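Local coordinates for protein Ceg4 (Legionella pneumophila subsp. pneumophila, PDB 6AOK) that is a bacterial effector that dephosphorylates phosphotyrosine and attenuates activation of eukaryotic MAPK pathways, here represented by its HAD-like phosphatase domain, at residues Lys12-Thr17 and Thr107-Thr112; Gly72-Asn77 and Lys124-Ser129; Tyr163-Ser168 and Phe199-Tyr204. All blocks are in the same frame, centred on the assembly; numbering follows the deposited sequence.

Interaction 1 (Lys12-Thr17 and Thr107-Thr112); sequences KVIIFT and TVNIVT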
loop_
_atom_site.group_PDB
_atom_site.type_symbol
_atom_site.label_atom_id
_atom_site.label_comp_id
_atom_site.label_asym_id
_atom_site.label_seq_id
_atom_site.Cartn_x
_atom_site.Cartn_y
_atom_site.Cartn_z
ATOM N N LYS A 12 -0.713 15.238 11.869
ATOM C CA LYS A 12 -1.421 14.283 11.023
ATOM C C LYS A 12 -0.628 14.043 9.756
ATOM O O LYS A 12 -0.112 14.983 9.158
ATOM C CB LYS A 12 -2.795 14.804 10.647
ATOM C CG LYS A 12 -3.749 14.960 11.876
ATOM C CD LYS A 12 -4.217 13.589 12.390
ATOM C CE LYS A 12 -5.092 13.728 13.619
ATOM N NZ LYS A 12 -5.701 12.399 13.954
ATOM N N VAL A 13 -0.548 12.796 9.346
ATOM C CA VAL A 13 0.115 12.404 8.106
ATOM C C VAL A 13 -0.877 11.605 7.292
ATOM O O VAL A 13 -1.637 10.787 7.840
ATOM C CB VAL A 13 1.385 11.569 8.360
ATOM C CG1 VAL A 13 2.055 11.224 7.090
ATOM C CG2 VAL A 13 2.327 12.288 9.322
ATOM N N ILE A 14 -0.878 11.849 5.991
ATOM C CA ILE A 14 -1.669 11.067 5.053
ATOM C C ILE A 14 -0.708 10.491 4.037
ATOM O O ILE A 14 0.156 11.201 3.541
ATOM C CB ILE A 14 -2.742 11.906 4.345
ATOM C CG1 ILE A 14 -3.643 12.542 5.388
ATOM C CG2 ILE A 14 -3.568 10.988 3.314
ATOM C CD1 ILE A 14 -4.495 13.649 4.815
ATOM N N ILE A 15 -0.847 9.206 3.757
ATOM C CA ILE A 15 -0.022 8.523 2.784
ATOM C C ILE A 15 -0.903 8.133 1.607
ATOM O O ILE A 15 -1.959 7.520 1.791
ATOM C CB ILE A 15 0.660 7.291 3.406
ATOM C CG1 ILE A 15 1.585 7.735 4.536
ATOM C CG2 ILE A 15 1.439 6.512 2.326
ATOM C CD1 ILE A 15 1.980 6.611 5.384
ATOM N N PHE A 16 -0.434 8.420 0.404
ATOM C CA PHE A 16 -1.024 7.863 -0.801
ATOM C C PHE A 16 0.088 7.077 -1.437
ATOM O O PHE A 16 1.017 7.687 -1.984
ATOM C CB PHE A 16 -1.521 8.954 -1.753
ATOM C CG PHE A 16 -2.700 9.701 -1.222
ATOM C CD1 PHE A 16 -2.538 10.957 -0.638
ATOM C CD2 PHE A 16 -3.946 9.144 -1.258
ATOM C CE1 PHE A 16 -3.635 11.647 -0.147
ATOM C CE2 PHE A 16 -5.021 9.787 -0.714
ATOM C CZ PHE A 16 -4.855 11.051 -0.156
ATOM N N THR A 17 -0.015 5.736 -1.406
ATOM C CA THR A 17 1.068 4.915 -1.927
ATOM C C THR A 17 0.501 3.920 -2.935
ATOM O O THR A 17 -0.571 3.336 -2.730
ATOM C CB THR A 17 1.813 4.174 -0.797
ATOM O OG1 THR A 17 2.865 3.404 -1.361
ATOM C CG2 THR A 17 0.883 3.241 -0.070
ATOM N N THR A 107 -2.879 8.269 8.212
ATOM C CA THR A 107 -3.874 7.623 7.364
ATOM C C THR A 107 -3.189 7.016 6.147
ATOM O O THR A 107 -2.506 7.715 5.399
ATOM C CB THR A 107 -4.951 8.618 6.941
ATOM O OG1 THR A 107 -5.590 9.129 8.123
ATOM C CG2 THR A 107 -5.981 7.922 6.059
ATOM N N VAL A 108 -3.357 5.713 5.957
ATOM C CA VAL A 108 -2.670 4.973 4.908
ATOM C C VAL A 108 -3.669 4.646 3.809
ATOM O O VAL A 108 -4.590 3.845 4.016
ATOM C CB VAL A 108 -2.037 3.691 5.441
ATOM C CG1 VAL A 108 -1.221 3.074 4.362
ATOM C CG2 VAL A 108 -1.149 4.051 6.604
ATOM N N ASN A 109 -3.480 5.258 2.640
ATOM C CA ASN A 109 -4.291 4.991 1.461
ATOM C C ASN A 109 -3.399 4.308 0.446
ATOM O O ASN A 109 -2.413 4.893 -0.002
ATOM C CB ASN A 109 -4.839 6.265 0.835
ATOM C CG ASN A 109 -5.648 7.102 1.820
ATOM O OD1 ASN A 109 -6.816 6.770 2.122
ATOM N ND2 ASN A 109 -5.049 8.192 2.334
ATOM N N ILE A 110 -3.806 3.141 0.006
ATOM C CA ILE A 110 -3.159 2.479 -1.114
ATOM C C ILE A 110 -4.014 2.721 -2.355
ATOM O O ILE A 110 -5.217 2.451 -2.353
ATOM C CB ILE A 110 -2.996 0.982 -0.846
ATOM C CG1 ILE A 110 -2.111 0.773 0.394
ATOM C CG2 ILE A 110 -2.390 0.299 -2.132
ATOM C CD1 ILE A 110 -1.985 -0.730 0.802
ATOM N N VAL A 111 -3.416 3.268 -3.397
ATOM C CA VAL A 111 -4.148 3.641 -4.600
ATOM C C VAL A 111 -3.588 2.796 -5.731
ATOM O O VAL A 111 -2.391 2.862 -6.021
ATOM C CB VAL A 111 -3.978 5.137 -4.905
ATOM C CG1 VAL A 111 -4.912 5.576 -6.010
ATOM C CG2 VAL A 111 -4.158 6.029 -3.568
ATOM N N THR A 112 -4.442 2.011 -6.372
ATOM C CA THR A 112 -3.892 0.888 -7.097
ATOM C C THR A 112 -4.784 0.522 -8.283
ATOM O O THR A 112 -5.984 0.791 -8.282
ATOM C CB THR A 112 -3.768 -0.296 -6.103
ATOM O OG1 THR A 112 -3.079 -1.334 -6.734
ATOM C CG2 THR A 112 -5.149 -0.810 -5.647
HETATM O O HOH W 1 -4.319 11.193 9.404
#
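Ile15 and Asn109 sit at the middle of a parallel pairing between strands 13-17 and 107-111, whose axes come within 4.7 Å and run nearly parallel. The backbone bonds alternate in the parallel manner: Thr107 N gives to Val13 O, Ile15 N to Thr107 O, Asn109 N to Ile15 O, Thr17 N to Asn109 O and Val111 N to Thr17 O.

Asn109 adds a side-chain bond to this set. Its CG lies anti to the carbonyl carbon, beside the backbone N (chi1 -56°); from there ND2 meets Ile15 O at 3.2 Å, from above the carbonyl plane and with a bent N-H angle of 143°. The two donors of Asn109 thus grip one buried oxygen from opposite faces of its plane. The other end of the amide, OD1, accepts from Arg151 NE. A water links Val13 O to Thr107 OG1 at the start of the pairing.

Side-chain packing divides between the two faces of the sheet. The Phe16 ring and the Asn109 amide lie side by side, pointing the same way, their planes 15° apart, with Phe16 CE2 3.4 Å from Asn109 ND2; Val111 CG2 meets the ring edge 3.9 Å from CD2. On the other face Thr17 CG2 runs beside Ile110 CG1, and Ile15 CD1 touches Val108 CG2 at 4.2 Å.

These are central strands of the HAD-like, Rossmann-type sheet: 136-139 flanks Thr107-Thr112, 161-165 flanks Lys12-Thr17, and helix 144-153 packs over Phe16.

Interaction 2 (Gly72-Asn77 and Lys124-Ser129); sequences GKYNEN and KYQGFS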
loop_
_atom_site.group_PDB
_atom_site.type_symbol
_atom_site.label_atom_id
_atom_site.label_comp_id
_atom_site.label_asym_id
_atom_site.label_seq_id
_atom_site.Cartn_x
_atom_site.Cartn_y
_atom_site.Cartn_z
ATOM N N GLY A 72 6.677 -20.870 1.563
ATOM C CA GLY A 72 6.835 -21.367 2.897
ATOM C C GLY A 72 6.210 -20.403 3.876
ATOM O O GLY A 72 5.616 -19.379 3.494
ATOM N N LYS A 73 6.361 -20.732 5.163
ATOM C CA LYS A 73 5.782 -19.929 6.230
ATOM C C LYS A 73 6.546 -18.635 6.369
ATOM O O LYS A 73 7.769 -18.613 6.277
ATOM C CB LYS A 73 5.813 -20.675 7.567
ATOM C CG LYS A 73 4.525 -21.404 7.947
ATOM C CD LYS A 73 4.360 -22.653 7.120
ATOM C CE LYS A 73 2.897 -22.977 6.832
ATOM N NZ LYS A 73 2.691 -24.264 6.042
ATOM N N TYR A 74 5.824 -17.546 6.597
ATOM C CA TYR A 74 6.498 -16.270 6.814
ATOM C C TYR A 74 6.905 -16.116 8.268
ATOM O O TYR A 74 6.502 -15.196 8.970
ATOM C CB TYR A 74 5.619 -15.116 6.388
ATOM C CG TYR A 74 6.395 -13.850 6.187
ATOM C CD1 TYR A 74 7.129 -13.644 5.026
ATOM C CD2 TYR A 74 6.368 -12.837 7.134
ATOM C CE1 TYR A 74 7.832 -12.503 4.837
ATOM C CE2 TYR A 74 7.050 -11.679 6.932
ATOM C CZ TYR A 74 7.780 -11.513 5.787
ATOM O OH TYR A 74 8.483 -10.342 5.578
ATOM N N ASN A 75 7.705 -17.036 8.739
ATOM C CA ASN A 75 8.019 -17.050 10.155
ATOM C C ASN A 75 9.434 -16.521 10.321
ATOM O O ASN A 75 9.975 -15.825 9.455
ATOM C CB ASN A 75 7.846 -18.458 10.714
ATOM C CG ASN A 75 8.569 -19.481 9.885
ATOM O OD1 ASN A 75 9.614 -19.176 9.286
ATOM N ND2 ASN A 75 8.006 -20.693 9.799
ATOM N N GLU A 76 10.071 -16.878 11.415
ATOM C CA GLU A 76 11.367 -16.241 11.570
ATOM C C GLU A 76 12.353 -16.954 10.694
ATOM O O GLU A 76 13.118 -16.332 9.957
ATOM C CB GLU A 76 11.821 -16.297 13.030
ATOM C CG GLU A 76 12.678 -15.116 13.459
ATOM C CD GLU A 76 11.999 -13.783 13.214
ATOM O OE1 GLU A 76 11.011 -13.480 13.917
ATOM O OE2 GLU A 76 12.451 -13.040 12.319
ATOM N N ASN A 77 12.259 -18.251 10.475
ATOM C CA ASN A 77 13.164 -18.725 9.422
ATOM C C ASN A 77 12.469 -18.765 8.050
ATOM O O ASN A 77 12.206 -19.823 7.472
ATOM C CB ASN A 77 13.814 -20.037 9.831
ATOM C CG ASN A 77 14.945 -19.806 10.845
ATOM O OD1 ASN A 77 14.831 -20.168 12.012
ATOM N ND2 ASN A 77 16.009 -19.123 10.407
ATOM N N LYS A 124 -1.610 -10.052 4.924
ATOM C CA LYS A 124 -1.914 -11.163 5.842
ATOM C C LYS A 124 -0.817 -12.200 5.819
ATOM O O LYS A 124 -0.402 -12.708 6.869
ATOM C CB LYS A 124 -3.249 -11.809 5.447
ATOM C CG LYS A 124 -3.748 -13.035 6.270
ATOM C CD LYS A 124 -3.887 -12.686 7.724
ATOM C CE LYS A 124 -4.709 -11.411 7.959
ATOM N NZ LYS A 124 -4.595 -10.981 9.405
ATOM N N TYR A 125 -0.364 -12.572 4.624
ATOM C CA TYR A 125 0.702 -13.561 4.543
ATOM C C TYR A 125 1.926 -13.060 5.289
ATOM O O TYR A 125 2.669 -13.851 5.927
ATOM C CB TYR A 125 1.045 -13.839 3.077
ATOM C CG TYR A 125 2.297 -14.678 2.977
ATOM C CD1 TYR A 125 2.309 -15.992 3.464
ATOM C CD2 TYR A 125 3.449 -14.165 2.433
ATOM C CE1 TYR A 125 3.462 -16.762 3.421
ATOM C CE2 TYR A 125 4.602 -14.925 2.377
ATOM C CZ TYR A 125 4.608 -16.209 2.886
ATOM O OH TYR A 125 5.778 -16.978 2.868
ATOM N N GLN A 126 2.172 -11.740 5.216
ATOM C CA GLN A 126 3.403 -11.198 5.785
ATOM C C GLN A 126 3.244 -10.738 7.229
ATOM O O GLN A 126 4.100 -10.011 7.740
ATOM C CB GLN A 126 3.978 -10.098 4.875
ATOM C CG GLN A 126 4.433 -10.711 3.487
ATOM C CD GLN A 126 5.280 -9.761 2.695
ATOM O OE1 GLN A 126 4.807 -9.124 1.746
ATOM N NE2 GLN A 126 6.541 -9.637 3.080
ATOM N N GLY A 127 2.250 -11.234 7.923
ATOM C CA GLY A 127 2.259 -11.171 9.368
ATOM C C GLY A 127 1.414 -10.063 9.922
ATOM O O GLY A 127 1.515 -9.775 11.110
ATOM N N PHE A 128 0.635 -9.393 9.087
ATOM C CA PHE A 128 -0.223 -8.329 9.573
ATOM C C PHE A 128 -1.532 -8.856 10.150
ATOM O O PHE A 128 -2.141 -9.772 9.610
ATOM C CB PHE A 128 -0.472 -7.341 8.430
ATOM C CG PHE A 128 0.710 -6.470 8.180
ATOM C CD1 PHE A 128 1.752 -6.924 7.403
ATOM C CD2 PHE A 128 0.834 -5.242 8.816
ATOM C CE1 PHE A 128 2.870 -6.116 7.156
ATOM C CE2 PHE A 128 1.950 -4.431 8.602
ATOM C CZ PHE A 128 2.959 -4.858 7.766
ATOM N N SER A 129 -1.983 -8.251 11.251
ATOM C CA SER A 129 -3.223 -8.668 11.890
ATOM C C SER A 129 -4.416 -8.062 11.157
ATOM O O SER A 129 -4.280 -7.108 10.408
ATOM C CB SER A 129 -3.243 -8.228 13.346
ATOM O OG SER A 129 -3.381 -6.812 13.356
#
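A Schellman motif ends helix 116-125, and against this helix end rests the loop that follows helix 60-71, with Tyr74 packed on Tyr125 and Gln126. Gly127, at positive phi, is the C-prime residue: its N returns to Lys124 O at 3.2 Å, while Phe128 N reaches Phe123 O.

Tyr74 is the centre of an inverse gamma turn. With CG anti to its backbone N (chi1 -162°), the ring lies against the turn at the helix end, and Gln126 CA sits over one face, 4.0 Å from the ring centroid and offset toward the rim. Tyr74 CB in turn lies over a face of the Tyr125 ring, 3.8 Å from CZ, also off centre. The two aromatic side chains cross at about a right angle and form an offset edge-to-face pair: the edge of Tyr74 is directed at the face of Tyr125, with the planes at 61°.

Polar groups meet at the far ends of the rings. As modelled, Tyr125 OH donates to Gly72 O, which lies in the ring plane at its edge; the separation of 2.5 Å is so short that its exact length is doubtful. The extended Gln126 chain brings NE2 to 3.2 Å from Tyr74 OH for a weak bond, its amide 77° from the ring plane. Its OE1 has a firmer partner in Met89 N. Around the pair, Phe78 meets both tyrosines, Phe67 approaches Tyr125, and Val94 of helix 91-100 touches Tyr74.

The C-terminal ends of helices 60-71 and 116-125 meet here through the packing of Tyr74, one left through Gly72 at positive phi, the other closed by the glycine-terminated Schellman turn typical of helix C-termini.

Interaction 3 (Tyr163-Ser168 and Phe199-Tyr204); sequences YILDDS and FEWSQY. With MG (magnesium ion), chain B.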
loop_
_atom_site.group_PDB
_atom_site.type_symbol
_atom_site.label_atom_id
_atom_site.label_comp_id
_atom_site.label_asym_id
_atom_site.label_seq_id
_atom_site.Cartn_x
_atom_site.Cartn_y
_atom_site.Cartn_z
ATOM N N TYR A 163 2.437 12.043 2.026
ATOM C CA TYR A 163 3.376 11.206 1.263
ATOM C C TYR A 163 2.720 10.727 -0.025
ATOM O O TYR A 163 1.545 10.330 -0.019
ATOM C CB TYR A 163 3.790 9.974 2.055
ATOM C CG TYR A 163 4.902 10.302 3.007
ATOM C CD1 TYR A 163 4.644 10.983 4.172
ATOM C CD2 TYR A 163 6.198 9.938 2.733
ATOM C CE1 TYR A 163 5.655 11.284 5.038
ATOM C CE2 TYR A 163 7.209 10.244 3.581
ATOM C CZ TYR A 163 6.937 10.922 4.755
ATOM O OH TYR A 163 7.970 11.266 5.641
ATOM N N ILE A 164 3.483 10.766 -1.124
ATOM C CA ILE A 164 3.052 10.235 -2.418
ATOM C C ILE A 164 4.151 9.333 -2.944
ATOM O O ILE A 164 5.278 9.795 -3.137
ATOM C CB ILE A 164 2.768 11.335 -3.441
ATOM C CG1 ILE A 164 1.842 12.387 -2.816
ATOM C CG2 ILE A 164 2.153 10.701 -4.700
ATOM C CD1 ILE A 164 1.825 13.755 -3.588
ATOM N N LEU A 165 3.828 8.050 -3.162
ATOM C CA LEU A 165 4.825 7.071 -3.584
ATOM C C LEU A 165 4.277 6.331 -4.774
ATOM O O LEU A 165 3.172 5.774 -4.692
ATOM C CB LEU A 165 5.145 6.070 -2.470
ATOM C CG LEU A 165 5.675 6.798 -1.244
ATOM C CD1 LEU A 165 4.579 6.809 -0.204
ATOM C CD2 LEU A 165 6.957 6.181 -0.695
ATOM N N ASP A 166 5.024 6.314 -5.875
ATOM C CA ASP A 166 4.563 5.530 -7.032
ATOM C C ASP A 166 5.739 5.262 -7.962
ATOM O O ASP A 166 6.555 6.155 -8.217
ATOM C CB ASP A 166 3.430 6.254 -7.790
ATOM C CG ASP A 166 2.523 5.304 -8.555
ATOM O OD1 ASP A 166 3.058 4.435 -9.280
ATOM O OD2 ASP A 166 1.256 5.432 -8.458
ATOM N N ASP A 167 5.823 4.031 -8.474
ATOM C CA ASP A 167 6.873 3.779 -9.448
ATOM C C ASP A 167 6.492 4.183 -10.868
ATOM O O ASP A 167 7.372 4.227 -11.723
ATOM C CB ASP A 167 7.315 2.285 -9.442
ATOM C CG ASP A 167 6.178 1.322 -9.857
ATOM O OD1 ASP A 167 5.077 1.366 -9.249
ATOM O OD2 ASP A 167 6.345 0.524 -10.817
ATOM N N SER A 168 5.234 4.450 -11.143
ATOM C CA SER A 168 4.830 4.874 -12.468
ATOM C C SER A 168 4.836 6.399 -12.552
ATOM O O SER A 168 4.077 7.041 -11.835
ATOM C CB SER A 168 3.426 4.345 -12.771
ATOM O OG SER A 168 2.784 5.171 -13.726
ATOM N N PHE A 199 12.656 2.314 -3.413
ATOM C CA PHE A 199 12.071 3.146 -2.367
ATOM C C PHE A 199 12.766 2.861 -1.026
ATOM O O PHE A 199 12.910 1.693 -0.637
ATOM C CB PHE A 199 10.585 2.871 -2.256
ATOM C CG PHE A 199 9.795 3.342 -3.433
ATOM C CD1 PHE A 199 9.609 2.502 -4.548
ATOM C CD2 PHE A 199 9.270 4.610 -3.458
ATOM C CE1 PHE A 199 8.851 2.942 -5.668
ATOM C CE2 PHE A 199 8.530 5.040 -4.592
ATOM C CZ PHE A 199 8.321 4.188 -5.666
ATOM N N GLU A 200 13.155 3.922 -0.312
ATOM C CA GLU A 200 13.911 3.820 0.940
ATOM C C GLU A 200 12.929 3.764 2.118
ATOM O O GLU A 200 12.806 4.685 2.933
ATOM C CB GLU A 200 14.868 4.999 1.072
ATOM C CG GLU A 200 15.934 5.053 -0.008
ATOM C CD GLU A 200 16.956 6.198 0.171
ATOM O OE1 GLU A 200 17.244 6.592 1.336
ATOM O OE2 GLU A 200 17.501 6.664 -0.861
ATOM N N TRP A 201 12.204 2.654 2.189
ATOM C CA TRP A 201 11.184 2.516 3.218
ATOM C C TRP A 201 11.746 2.740 4.613
ATOM O O TRP A 201 11.032 3.229 5.498
ATOM C CB TRP A 201 10.546 1.130 3.119
ATOM C CG TRP A 201 9.673 1.007 1.904
ATOM C CD1 TRP A 201 9.944 0.288 0.775
ATOM C CD2 TRP A 201 8.393 1.631 1.685
ATOM N NE1 TRP A 201 8.920 0.418 -0.118
ATOM C CE2 TRP A 201 7.957 1.237 0.411
ATOM C CE3 TRP A 201 7.567 2.467 2.462
ATOM C CZ2 TRP A 201 6.721 1.636 -0.123
ATOM C CZ3 TRP A 201 6.337 2.886 1.917
ATOM C CH2 TRP A 201 5.931 2.453 0.630
ATOM N N SER A 202 13.019 2.389 4.855
ATOM C CA SER A 202 13.493 2.587 6.220
ATOM C C SER A 202 13.708 4.071 6.516
ATOM O O SER A 202 13.556 4.515 7.674
ATOM C CB SER A 202 14.765 1.789 6.480
ATOM O OG SER A 202 15.817 2.316 5.705
ATOM N N GLN A 203 14.033 4.854 5.488
ATOM C CA GLN A 203 14.122 6.297 5.684
ATOM C C GLN A 203 12.745 6.916 5.921
ATOM O O GLN A 203 12.606 7.818 6.758
ATOM C CB GLN A 203 14.790 6.952 4.483
ATOM C CG GLN A 203 14.928 8.467 4.628
ATOM C CD GLN A 203 15.894 8.875 5.763
ATOM O OE1 GLN A 203 15.521 9.602 6.700
ATOM N NE2 GLN A 203 17.130 8.392 5.682
ATOM N N TYR A 204 11.720 6.460 5.184
ATOM C CA TYR A 204 10.379 7.033 5.365
ATOM C C TYR A 204 9.849 6.699 6.749
ATOM O O TYR A 204 9.204 7.534 7.377
ATOM C CB TYR A 204 9.385 6.542 4.305
ATOM C CG TYR A 204 9.946 6.531 2.896
ATOM C CD1 TYR A 204 10.891 7.452 2.493
ATOM C CD2 TYR A 204 9.540 5.583 1.989
ATOM C CE1 TYR A 204 11.436 7.403 1.213
ATOM C CE2 TYR A 204 10.054 5.547 0.714
ATOM C CZ TYR A 204 11.000 6.422 0.333
ATOM O OH TYR A 204 11.534 6.344 -0.939
HETATM MG MG MG B . 3.255 0.335 -9.388
HETATM O O HOH W 2 2.568 2.054 -10.389
HETATM O O HOH W 3 4.109 -0.521 -11.120
HETATM O O HOH W 4 1.410 -0.397 -9.884
#
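Phe199 opens the contact by pushing its ring against Leu165 and the loop that carries the metal-binding Asp167. Its CG is anti to the carbonyl carbon (chi1 -69°). The rim atom CZ lies 3.6 Å from Asp166 C, with Asp166 O in the ring plane at its edge; CE1 meets Asp167 CB at 4.1 Å, and CD2 touches Leu165 CD2.

Glu200, the N-cap residue of helix 201-211, gives its backbone N to Tyr204 OH at 3.0 Å, and its O sits over the centre of the Tyr204 ring. Trp201 sends CH2 to 4.1 Å from Leu165 CD2, while its NE1 bonds to Thr22 O. At Tyr204 that same leucine methyl approaches most closely, 3.5 Å from CE2. The leucine and tyrosine side chains slide past each other in opposite directions, and Tyr204 CB also meets the Tyr163 ring.

Three aromatic residues therefore gather round one leucine methyl, next to a polar loop. Asp167 OD1 binds magnesium at 2.1 Å, alongside Asp18, the backbone O of Asp20 and three waters; Asp167 OD2 accepts from one of those waters. Asp166 OD1 takes another, and also accepts from Ser168 N at 2.9 Å in an Asx turn, while its OD2 pairs with Lys144. No hydrogen bond crosses between the segments, so apolar packing borders the metal loop, whose carboxylates are held by the ion, its waters and Lys144.

Interactions 1 and 3 share the central sheet: strands 13-17 and 161-165 are neighbours, joined by probable hydrogen bonds from Phe16 N to Tyr163 O (2.8 Å) and from Tyr163 N to Ile14 O (2.9 Å). Their centres are 11 Å apart, and Thr17 OG1 packs on Trp201 CH2 at 3.8 Å. Strand 13-17 leads into Asp18 and Asp20, and strand 161-165 into Asp167, so both deliver magnesium ligands to the C-terminal end of the sheet. Interaction 2 stands apart, its centre about 23 Å from that of interaction 1 and 22 Å from that of interaction 3, although the Gln126 side chain is about 10 Å from that of Asp20.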